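Naphthalene dioxygenase large subunit (Rhodococcus sp., PDB 2B1X) is the large subunit of a Rieske-type dioxygenase and carries a [2Fe-2S] cluster and a separate iron(III) ion. Local coordinates at residues 177-182 against 285-290; 263-268 against 275-280; 316-321 against 348-353. All coordinates share one frame; numbering follows the deposited sequence.

Interaction 1: residues 177-182 against 285-290; sequences LDIVLD and VEIFRP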
loop_
_atom_site.group_PDB
_atom_site.type_symbol
_atom_site.label_atom_id
_atom_site.label_comp_id
_atom_site.label_asym_id
_atom_site.label_seq_id
_atom_site.Cartn_x
_atom_site.Cartn_y
_atom_site.Cartn_z
ATOM N N LEU A 177 -9.656 26.845 -29.513
ATOM C CA LEU A 177 -9.440 27.278 -28.124
ATOM C C LEU A 177 -10.029 28.676 -27.886
ATOM O O LEU A 177 -10.634 28.937 -26.847
ATOM C CB LEU A 177 -7.962 27.274 -27.774
ATOM C CG LEU A 177 -7.283 25.886 -27.678
ATOM C CD1 LEU A 177 -5.779 26.105 -27.421
ATOM C CD2 LEU A 177 -7.894 24.974 -26.590
ATOM N N ASP A 178 -9.868 29.564 -28.854
ATOM C CA ASP A 178 -10.453 30.917 -28.753
ATOM C C ASP A 178 -11.950 30.885 -28.455
ATOM O O ASP A 178 -12.467 31.686 -27.678
ATOM C CB ASP A 178 -10.277 31.688 -30.069
ATOM C CG ASP A 178 -8.842 32.077 -30.339
ATOM O OD1 ASP A 178 -7.972 31.900 -29.432
ATOM O OD2 ASP A 178 -8.509 32.561 -31.456
ATOM N N ILE A 179 -12.647 29.970 -29.121
ATOM C CA ILE A 179 -14.092 29.835 -28.993
ATOM C C ILE A 179 -14.510 29.523 -27.551
ATOM O O ILE A 179 -15.575 29.918 -27.117
ATOM C CB ILE A 179 -14.586 28.762 -29.968
ATOM C CG1 ILE A 179 -14.579 29.310 -31.407
ATOM C CG2 ILE A 179 -16.016 28.275 -29.604
ATOM C CD1 ILE A 179 -14.881 28.265 -32.480
ATOM N N VAL A 180 -13.642 28.828 -26.827
ATOM C CA VAL A 180 -13.885 28.458 -25.439
ATOM C C VAL A 180 -13.244 29.470 -24.465
ATOM O O VAL A 180 -13.823 29.783 -23.440
ATOM C CB VAL A 180 -13.380 27.001 -25.201
ATOM C CG1 VAL A 180 -12.895 26.766 -23.802
ATOM C CG2 VAL A 180 -14.472 25.983 -25.598
ATOM N N LEU A 181 -12.084 30.014 -24.807
ATOM C CA LEU A 181 -11.314 30.818 -23.842
ATOM C C LEU A 181 -11.465 32.334 -23.965
ATOM O O LEU A 181 -11.222 33.057 -22.994
ATOM C CB LEU A 181 -9.823 30.487 -23.919
ATOM C CG LEU A 181 -9.365 29.026 -23.806
ATOM C CD1 LEU A 181 -7.899 28.974 -24.125
ATOM C CD2 LEU A 181 -9.638 28.418 -22.426
ATOM N N ASP A 182 -11.831 32.815 -25.152
ATOM C CA ASP A 182 -11.709 34.236 -25.448
ATOM C C ASP A 182 -13.027 34.956 -25.739
ATOM O O ASP A 182 -13.048 35.934 -26.488
ATOM C CB ASP A 182 -10.748 34.448 -26.623
ATOM C CG ASP A 182 -10.112 35.828 -26.610
ATOM O OD1 ASP A 182 -9.891 36.387 -25.515
ATOM O OD2 ASP A 182 -9.826 36.436 -27.655
ATOM N N VAL A 285 -17.576 32.742 -34.671
ATOM C CA VAL A 285 -18.913 33.060 -34.164
ATOM C C VAL A 285 -19.978 32.096 -34.712
ATOM O O VAL A 285 -20.821 31.577 -33.953
ATOM C CB VAL A 285 -19.310 34.525 -34.466
ATOM C CG1 VAL A 285 -20.790 34.778 -34.130
ATOM C CG2 VAL A 285 -18.412 35.526 -33.720
ATOM N N GLU A 286 -19.951 31.867 -36.035
ATOM C CA GLU A 286 -20.915 30.967 -36.656
ATOM C C GLU A 286 -20.720 29.482 -36.302
ATOM O O GLU A 286 -21.691 28.731 -36.231
ATOM C CB GLU A 286 -20.985 31.189 -38.185
ATOM C CG GLU A 286 -21.585 32.535 -38.601
ATOM C CD GLU A 286 -22.838 32.915 -37.813
ATOM O OE1 GLU A 286 -23.796 32.098 -37.763
ATOM O OE2 GLU A 286 -22.858 34.027 -37.238
ATOM N N ILE A 287 -19.484 29.051 -36.080
ATOM C CA ILE A 287 -19.263 27.696 -35.558
ATOM C C ILE A 287 -19.827 27.565 -34.136
ATOM O O ILE A 287 -20.455 26.551 -33.805
ATOM C CB ILE A 287 -17.760 27.294 -35.646
ATOM C CG1 ILE A 287 -17.386 26.994 -37.105
ATOM C CG2 ILE A 287 -17.426 26.153 -34.692
ATOM C CD1 ILE A 287 -15.878 26.925 -37.385
ATOM N N PHE A 288 -19.640 28.598 -33.306
ATOM C CA PHE A 288 -20.119 28.529 -31.917
ATOM C C PHE A 288 -21.633 28.665 -31.797
ATOM O O PHE A 288 -22.243 28.116 -30.874
ATOM C CB PHE A 288 -19.437 29.581 -31.037
ATOM C CG PHE A 288 -19.742 29.438 -29.562
ATOM C CD1 PHE A 288 -19.576 28.207 -28.911
ATOM C CD2 PHE A 288 -20.150 30.538 -28.816
ATOM C CE1 PHE A 288 -19.831 28.064 -27.531
ATOM C CE2 PHE A 288 -20.407 30.411 -27.434
ATOM C CZ PHE A 288 -20.252 29.165 -26.795
ATOM N N ARG A 289 -22.248 29.393 -32.726
ATOM C CA ARG A 289 -23.648 29.786 -32.573
ATOM C C ARG A 289 -24.640 28.651 -32.181
ATOM O O ARG A 289 -25.477 28.848 -31.278
ATOM C CB ARG A 289 -24.140 30.509 -33.819
ATOM C CG ARG A 289 -25.500 31.155 -33.654
ATOM C CD ARG A 289 -26.061 31.778 -34.944
ATOM N NE ARG A 289 -25.225 32.891 -35.400
ATOM C CZ ARG A 289 -25.336 34.145 -34.969
ATOM N NH1 ARG A 289 -26.252 34.463 -34.067
ATOM N NH2 ARG A 289 -24.522 35.082 -35.439
ATOM N N PRO A 290 -24.591 27.512 -32.873
ATOM C CA PRO A 290 -25.499 26.398 -32.583
ATOM C C PRO A 290 -24.895 25.303 -31.662
ATOM O O PRO A 290 -25.423 24.212 -31.596
ATOM C CB PRO A 290 -25.745 25.817 -33.973
ATOM C CG PRO A 290 -24.460 26.055 -34.708
ATOM C CD PRO A 290 -23.713 27.181 -34.014
#

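Interaction 2: residues 263-268 against 275-280; sequences PEFMGL and ELERRL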
loop_
_atom_site.group_PDB
_atom_site.type_symbol
_atom_site.label_atom_id
_atom_site.label_comp_id
_atom_site.label_asym_id
_atom_site.label_seq_id
_atom_site.Cartn_x
_atom_site.Cartn_y
_atom_site.Cartn_z
ATOM N N PRO A 263 -31.440 28.093 -27.353
ATOM C CA PRO A 263 -30.794 29.406 -27.321
ATOM C C PRO A 263 -29.413 29.379 -27.975
ATOM O O PRO A 263 -28.624 28.451 -27.752
ATOM C CB PRO A 263 -30.690 29.697 -25.819
ATOM C CG PRO A 263 -31.882 29.000 -25.233
ATOM C CD PRO A 263 -32.080 27.759 -26.064
ATOM N N GLU A 264 -29.138 30.393 -28.793
ATOM C CA GLU A 264 -27.843 30.512 -29.451
ATOM C C GLU A 264 -26.716 30.711 -28.444
ATOM O O GLU A 264 -26.939 31.203 -27.336
ATOM C CB GLU A 264 -27.851 31.661 -30.448
ATOM C CG GLU A 264 -28.805 31.439 -31.608
ATOM C CD GLU A 264 -28.843 32.606 -32.591
ATOM O OE1 GLU A 264 -28.372 33.724 -32.252
ATOM O OE2 GLU A 264 -29.352 32.392 -33.712
ATOM N N PHE A 265 -25.512 30.310 -28.844
ATOM C CA PHE A 265 -24.327 30.525 -28.040
ATOM C C PHE A 265 -24.486 29.854 -26.670
ATOM O O PHE A 265 -24.136 30.427 -25.639
ATOM C CB PHE A 265 -24.053 32.036 -27.906
ATOM C CG PHE A 265 -23.943 32.762 -29.229
ATOM C CD1 PHE A 265 -24.867 33.755 -29.571
ATOM C CD2 PHE A 265 -22.923 32.461 -30.127
ATOM C CE1 PHE A 265 -24.764 34.445 -30.779
ATOM C CE2 PHE A 265 -22.819 33.113 -31.343
ATOM C CZ PHE A 265 -23.747 34.126 -31.674
ATOM N N MET A 266 -25.059 28.647 -26.680
ATOM C CA MET A 266 -25.190 27.814 -25.473
ATOM C C MET A 266 -26.030 28.510 -24.414
ATOM O O MET A 266 -25.935 28.198 -23.221
ATOM C CB MET A 266 -23.815 27.467 -24.886
ATOM C CG MET A 266 -22.953 26.639 -25.790
ATOM S SD MET A 266 -21.508 26.061 -24.924
ATOM C CE MET A 266 -22.253 24.619 -24.038
ATOM N N GLY A 267 -26.825 29.484 -24.843
ATOM C CA GLY A 267 -27.586 30.296 -23.907
ATOM C C GLY A 267 -26.752 31.121 -22.932
ATOM O O GLY A 267 -27.213 31.454 -21.835
ATOM N N LEU A 268 -25.542 31.492 -23.328
ATOM C CA LEU A 268 -24.729 32.380 -22.500
ATOM C C LEU A 268 -25.410 33.711 -22.232
ATOM O O LEU A 268 -26.258 34.166 -23.040
ATOM C CB LEU A 268 -23.369 32.617 -23.136
ATOM C CG LEU A 268 -22.409 31.437 -23.042
ATOM C CD1 LEU A 268 -21.262 31.682 -23.986
ATOM C CD2 LEU A 268 -21.930 31.195 -21.593
ATOM N N GLU A 275 -19.985 40.498 -26.169
ATOM C CA GLU A 275 -18.528 40.566 -26.196
ATOM C C GLU A 275 -17.973 39.543 -27.205
ATOM O O GLU A 275 -17.109 39.878 -28.018
ATOM C CB GLU A 275 -17.943 40.414 -24.774
ATOM C CG GLU A 275 -18.349 41.576 -23.850
ATOM C CD GLU A 275 -17.816 41.470 -22.428
ATOM O OE1 GLU A 275 -17.094 40.490 -22.100
ATOM O OE2 GLU A 275 -18.095 42.402 -21.638
ATOM N N LEU A 276 -18.505 38.321 -27.196
ATOM C CA LEU A 276 -17.981 37.271 -28.068
ATOM C C LEU A 276 -18.176 37.585 -29.572
ATOM O O LEU A 276 -17.314 37.308 -30.405
ATOM C CB LEU A 276 -18.528 35.882 -27.669
ATOM C CG LEU A 276 -19.911 35.410 -28.112
ATOM C CD1 LEU A 276 -19.912 34.916 -29.559
ATOM C CD2 LEU A 276 -20.402 34.292 -27.182
ATOM N N GLU A 277 -19.295 38.199 -29.903
ATOM C CA GLU A 277 -19.538 38.685 -31.267
ATOM C C GLU A 277 -18.522 39.726 -31.746
ATOM O O GLU A 277 -18.326 39.916 -32.948
ATOM C CB GLU A 277 -20.947 39.253 -31.381
ATOM C CG GLU A 277 -22.030 38.190 -31.278
ATOM C CD GLU A 277 -23.452 38.727 -31.404
ATOM O OE1 GLU A 277 -23.775 39.802 -30.817
ATOM O OE2 GLU A 277 -24.262 38.051 -32.090
ATOM N N ARG A 278 -17.861 40.372 -30.794
ATOM C CA ARG A 278 -16.878 41.393 -31.090
ATOM C C ARG A 278 -15.446 40.847 -30.923
ATOM O O ARG A 278 -14.527 41.315 -31.605
ATOM C CB ARG A 278 -17.215 42.630 -30.237
ATOM C CG ARG A 278 -16.104 43.515 -29.730
ATOM C CD ARG A 278 -16.638 44.645 -28.848
ATOM N NE ARG A 278 -16.344 44.434 -27.423
ATOM C CZ ARG A 278 -17.232 44.580 -26.437
ATOM N NH1 ARG A 278 -18.494 44.918 -26.688
ATOM N NH2 ARG A 278 -16.849 44.391 -25.184
ATOM N N ARG A 279 -15.258 39.847 -30.059
ATOM C CA ARG A 279 -13.919 39.317 -29.790
ATOM C C ARG A 279 -13.495 38.230 -30.785
ATOM O O ARG A 279 -12.316 38.125 -31.121
ATOM C CB ARG A 279 -13.811 38.806 -28.355
ATOM C CG ARG A 279 -13.947 39.871 -27.289
ATOM C CD ARG A 279 -13.587 39.386 -25.903
ATOM N NE ARG A 279 -12.205 38.933 -25.819
ATOM C CZ ARG A 279 -11.185 39.724 -25.533
ATOM N NH1 ARG A 279 -11.401 41.013 -25.309
ATOM N NH2 ARG A 279 -9.948 39.233 -25.466
ATOM N N LEU A 280 -14.445 37.427 -31.256
ATOM C CA LEU A 280 -14.129 36.293 -32.132
ATOM C C LEU A 280 -14.388 36.686 -33.586
ATOM O O LEU A 280 -15.145 37.624 -33.836
ATOM C CB LEU A 280 -14.979 35.071 -31.770
ATOM C CG LEU A 280 -14.917 34.551 -30.332
ATOM C CD1 LEU A 280 -16.032 33.529 -30.112
ATOM C CD2 LEU A 280 -13.543 33.962 -30.008
#

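Interaction 3: residues 316-321 against 348-353; sequences APTAFL and DWFKDE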
loop_
_atom_site.group_PDB
_atom_site.type_symbol
_atom_site.label_atom_id
_atom_site.label_comp_id
_atom_site.label_asym_id
_atom_site.label_seq_id
_atom_site.Cartn_x
_atom_site.Cartn_y
_atom_site.Cartn_z
ATOM N N ALA A 316 -33.845 22.996 -16.308
ATOM C CA ALA A 316 -33.371 23.394 -17.631
ATOM C C ALA A 316 -31.855 23.477 -17.620
ATOM O O ALA A 316 -31.246 23.897 -16.616
ATOM C CB ALA A 316 -33.955 24.749 -18.018
ATOM N N PRO A 317 -31.238 23.103 -18.734
ATOM C CA PRO A 317 -29.778 23.034 -18.791
ATOM C C PRO A 317 -29.110 24.413 -18.776
ATOM O O PRO A 317 -29.666 25.404 -19.230
ATOM C CB PRO A 317 -29.509 22.312 -20.111
ATOM C CG PRO A 317 -30.693 22.568 -20.952
ATOM C CD PRO A 317 -31.876 22.710 -20.011
ATOM N N THR A 318 -27.911 24.464 -18.221
ATOM C CA THR A 318 -27.043 25.611 -18.404
ATOM C C THR A 318 -25.619 25.173 -18.793
ATOM O O THR A 318 -25.217 24.030 -18.539
ATOM C CB THR A 318 -27.209 26.727 -17.263
ATOM O OG1 THR A 318 -25.965 27.209 -16.763
ATOM C CG2 THR A 318 -28.020 26.266 -16.057
ATOM N N ALA A 319 -24.944 26.041 -19.532
ATOM C CA ALA A 319 -23.618 25.799 -20.042
ATOM C C ALA A 319 -22.572 25.855 -18.935
ATOM O O ALA A 319 -22.638 26.672 -18.012
ATOM C CB ALA A 319 -23.282 26.824 -21.135
ATOM N N PHE A 320 -21.594 24.964 -19.020
ATOM C CA PHE A 320 -20.454 25.060 -18.107
ATOM C C PHE A 320 -19.205 24.694 -18.870
ATOM O O PHE A 320 -19.280 23.976 -19.874
ATOM C CB PHE A 320 -20.652 24.172 -16.883
ATOM C CG PHE A 320 -20.693 22.681 -17.195
ATOM C CD1 PHE A 320 -19.506 21.925 -17.283
ATOM C CD2 PHE A 320 -21.908 22.027 -17.326
ATOM C CE1 PHE A 320 -19.551 20.558 -17.523
ATOM C CE2 PHE A 320 -21.964 20.658 -17.586
ATOM C CZ PHE A 320 -20.774 19.918 -17.678
ATOM N N LEU A 321 -18.074 25.216 -18.408
ATOM C CA LEU A 321 -16.771 24.886 -18.948
ATOM C C LEU A 321 -15.929 24.204 -17.875
ATOM O O LEU A 321 -15.820 24.709 -16.749
ATOM C CB LEU A 321 -16.057 26.163 -19.451
ATOM C CG LEU A 321 -14.600 25.953 -19.911
ATOM C CD1 LEU A 321 -14.558 25.026 -21.150
ATOM C CD2 LEU A 321 -13.906 27.302 -20.185
ATOM N N ASP A 348 -23.914 36.848 -11.379
ATOM C CA ASP A 348 -23.716 35.867 -10.296
ATOM C C ASP A 348 -24.704 34.709 -10.345
ATOM O O ASP A 348 -24.354 33.582 -10.012
ATOM C CB ASP A 348 -23.806 36.542 -8.938
ATOM C CG ASP A 348 -22.554 37.295 -8.592
ATOM O OD1 ASP A 348 -22.527 37.954 -7.529
ATOM O OD2 ASP A 348 -21.533 37.276 -9.324
ATOM N N TRP A 349 -25.933 34.991 -10.765
ATOM C CA TRP A 349 -26.931 33.944 -10.883
ATOM C C TRP A 349 -26.421 32.863 -11.854
ATOM O O TRP A 349 -26.564 31.663 -11.573
ATOM C CB TRP A 349 -28.320 34.502 -11.286
ATOM C CG TRP A 349 -28.431 35.040 -12.690
ATOM C CD1 TRP A 349 -28.358 36.348 -13.070
ATOM C CD2 TRP A 349 -28.642 34.290 -13.891
ATOM N NE1 TRP A 349 -28.519 36.462 -14.433
ATOM C CE2 TRP A 349 -28.691 35.212 -14.964
ATOM C CE3 TRP A 349 -28.812 32.928 -14.175
ATOM C CZ2 TRP A 349 -28.891 34.817 -16.296
ATOM C CZ3 TRP A 349 -28.998 32.531 -15.491
ATOM C CH2 TRP A 349 -29.034 33.475 -16.541
ATOM N N PHE A 350 -25.823 33.294 -12.974
ATOM C CA PHE A 350 -25.320 32.350 -13.974
ATOM C C PHE A 350 -24.118 31.548 -13.483
ATOM O O PHE A 350 -24.011 30.351 -13.772
ATOM C CB PHE A 350 -24.982 33.053 -15.278
ATOM C CG PHE A 350 -24.514 32.127 -16.349
ATOM C CD1 PHE A 350 -23.140 31.844 -16.499
ATOM C CD2 PHE A 350 -25.426 31.525 -17.212
ATOM C CE1 PHE A 350 -22.701 30.987 -17.497
ATOM C CE2 PHE A 350 -24.986 30.658 -18.214
ATOM C CZ PHE A 350 -23.617 30.403 -18.347
ATOM N N LYS A 351 -23.223 32.202 -12.747
ATOM C CA LYS A 351 -22.047 31.517 -12.167
ATOM C C LYS A 351 -22.465 30.348 -11.266
ATOM O O LYS A 351 -21.956 29.231 -11.400
ATOM C CB LYS A 351 -21.169 32.503 -11.385
ATOM C CG LYS A 351 -20.438 33.527 -12.262
ATOM C CD LYS A 351 -19.403 34.336 -11.445
ATOM C CE LYS A 351 -18.908 35.574 -12.191
ATOM N NZ LYS A 351 -17.817 36.276 -11.472
ATOM N N ASP A 352 -23.428 30.599 -10.386
ATOM C CA ASP A 352 -23.973 29.567 -9.513
ATOM C C ASP A 352 -24.669 28.435 -10.286
ATOM O O ASP A 352 -24.440 27.249 -10.028
ATOM C CB ASP A 352 -24.961 30.168 -8.510
ATOM C CG ASP A 352 -25.336 29.177 -7.416
ATOM O OD1 ASP A 352 -24.413 28.632 -6.759
ATOM O OD2 ASP A 352 -26.502 28.840 -7.160
ATOM N N GLU A 353 -25.521 28.805 -11.228
ATOM C CA GLU A 353 -26.201 27.814 -12.071
ATOM C C GLU A 353 -25.241 26.964 -12.872
ATOM O O GLU A 353 -25.433 25.756 -12.999
ATOM C CB GLU A 353 -27.200 28.485 -13.030
ATOM C CG GLU A 353 -28.498 28.944 -12.387
ATOM C CD GLU A 353 -29.189 27.868 -11.556
ATOM O OE1 GLU A 353 -29.236 26.690 -11.988
ATOM O OE2 GLU A 353 -29.695 28.196 -10.460
#

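Interaction 1: residues 177-182 against 285-290
Ile179 meets Ile287 and Phe288 with two different branches of its side chain. Its CG2 methyl lies anti to the backbone N and approaches the Phe288 ring obliquely. The methyl is 3.6 Å from Phe288 CD1. Ile179 and Phe288 run past each other in opposite directions, and the methyl meets CB, CG and CD1. The other branch of Ile179 carries CD1 to the CG2 methyl of Ile287, 4.0 Å away. Here the two isoleucines cross at about a right angle. Phe288 has CG anti to its own backbone N (chi1 -172°), which brings the ring round to the Ile179 side. No hydrogen bond joins the segments, and all three touching residues are buried.

One turn along from Glu286, Arg289 grips its carboxylate side-on. Arg289 NE reaches Glu286 OE1 at 2.9 Å. Arg289 NH2 reaches the syn lone pair of Glu286 OE2 at 2.7 Å, in the guanidinium plane. Arg289 NH1 has a second acidic partner, Glu264. Asp178, on helix 174-181, forms a salt bridge with Lys152 and a hydrogen bond with Gln284.

Leu177 and Val180 turn to strands 293-298 and 302-309. Helix 174-181 thus touches both the sheet and helix 282-288. This is apolar helix-to-helix packing beside the large antiparallel sheet of the catalytic domain, which belongs to the Bet v 1-like clan.

Interaction 2: residues 263-268 against 275-280
Leu276 CD1 and Glu277 OE2 both approach the Phe265 ring obliquely, from the same side of its plane, the first by CD2 and CE2, the second by CE1 and CZ. Leu276 CD1 is 3.9 Å from Phe265 CE2. Glu277 OE2 is likewise 3.9 Å from Phe265 CE1. The carboxylate and the ring stand almost perpendicular, with their planes 81° apart. A third flat group, the guanidinium of Arg278, has one face over Glu275 CA of its own helix.

Leu276 is the apolar centre of the contact. Its CG sits between the backbone N and the carbonyl carbon (chi1 81°), and its two methyls serve different partners. CD1 goes to the ring, while CD2 lies 4.2 Å from Leu268 CD1. Glu277 reaches Phe265 with an extended chain. Its OE2 is 6.0 Å from Glu264 OE1, so the two acids may disfavour each other slightly.

Phe265, Met266 and Gly267 have left-handed backbone angles. The turn is tied by Gly267 N to Glu264 O at 3.0 Å and by Leu268 N to Phe265 O at 2.9 Å. Phe265 and Leu268 both face the helix from this turn.

The loop leads directly into helix 270-279 and folds back on it. Phe265 also packs on Val285 and Phe288 of helix 282-288, and Met266 touches Asn306 and Leu308 of strand 302-309.

Interaction 3: residues 316-321 against 348-353
Thr318 packs on Glu353 and Phe350 where strand 318-330 passes helix 348-361. This is helix-on-sheet packing in the catalytic domain, a member of the Bet v 1-like clan. The strand belongs to the large antiparallel sheet. The short axes come within 8.8 Å and make an angle of 73°, so the helix runs steeply across the strand.

Thr318 faces the helix, and both its branches touch it. Its CG2 methyl touches Glu353 CB at 3.8 Å, and the two side chains cross at about a right angle. Its OG1 lies 3.9 Å from Phe350 CE2, obliquely to the ring. This hydroxyl is buried by the contact and has no partner in the model. The Thr318 side chain is also far from a staggered position (chi1 134°).

Ala319 follows, and it meets the helix through its backbone. Its CB touches Met266 instead. Phe320 packs on later residues of the same helix, Ser354, Ser357 and Thr361, while Leu321 is turned to strands 302-309 and 333-343.

Phe350 has CG anti to its backbone N, which swings the ring towards the strand. Its CB lies over the rim of one face of Trp349. At the tip of the ring, Phe350 CZ is 3.9 Å from Ala319 O, the same oxygen that accepts a hydrogen bond from Ser354 OG.

Interactions 1 and 2 are neighbours, with centres about 7 Å apart, and interaction 2 is nested within the chain loop that interaction 1 closes. Phe265 N probably bonds to Arg289 O at 2.8 Å, and the Asp182 OD1 to Arg279 NH2 salt bridge is 2.8 Å long. Interaction 3 comes later in the chain. Its centre is about 15 Å from that of interaction 2 and about 17 Å from that of interaction 1. Leu268 CD2 reaches Phe350 CZ at 3.7 Å, and Val180 CG1 reaches Leu321 CD1 at 3.6 Å. None of the three contacts includes the iron ligands His216, His221 and Asp372.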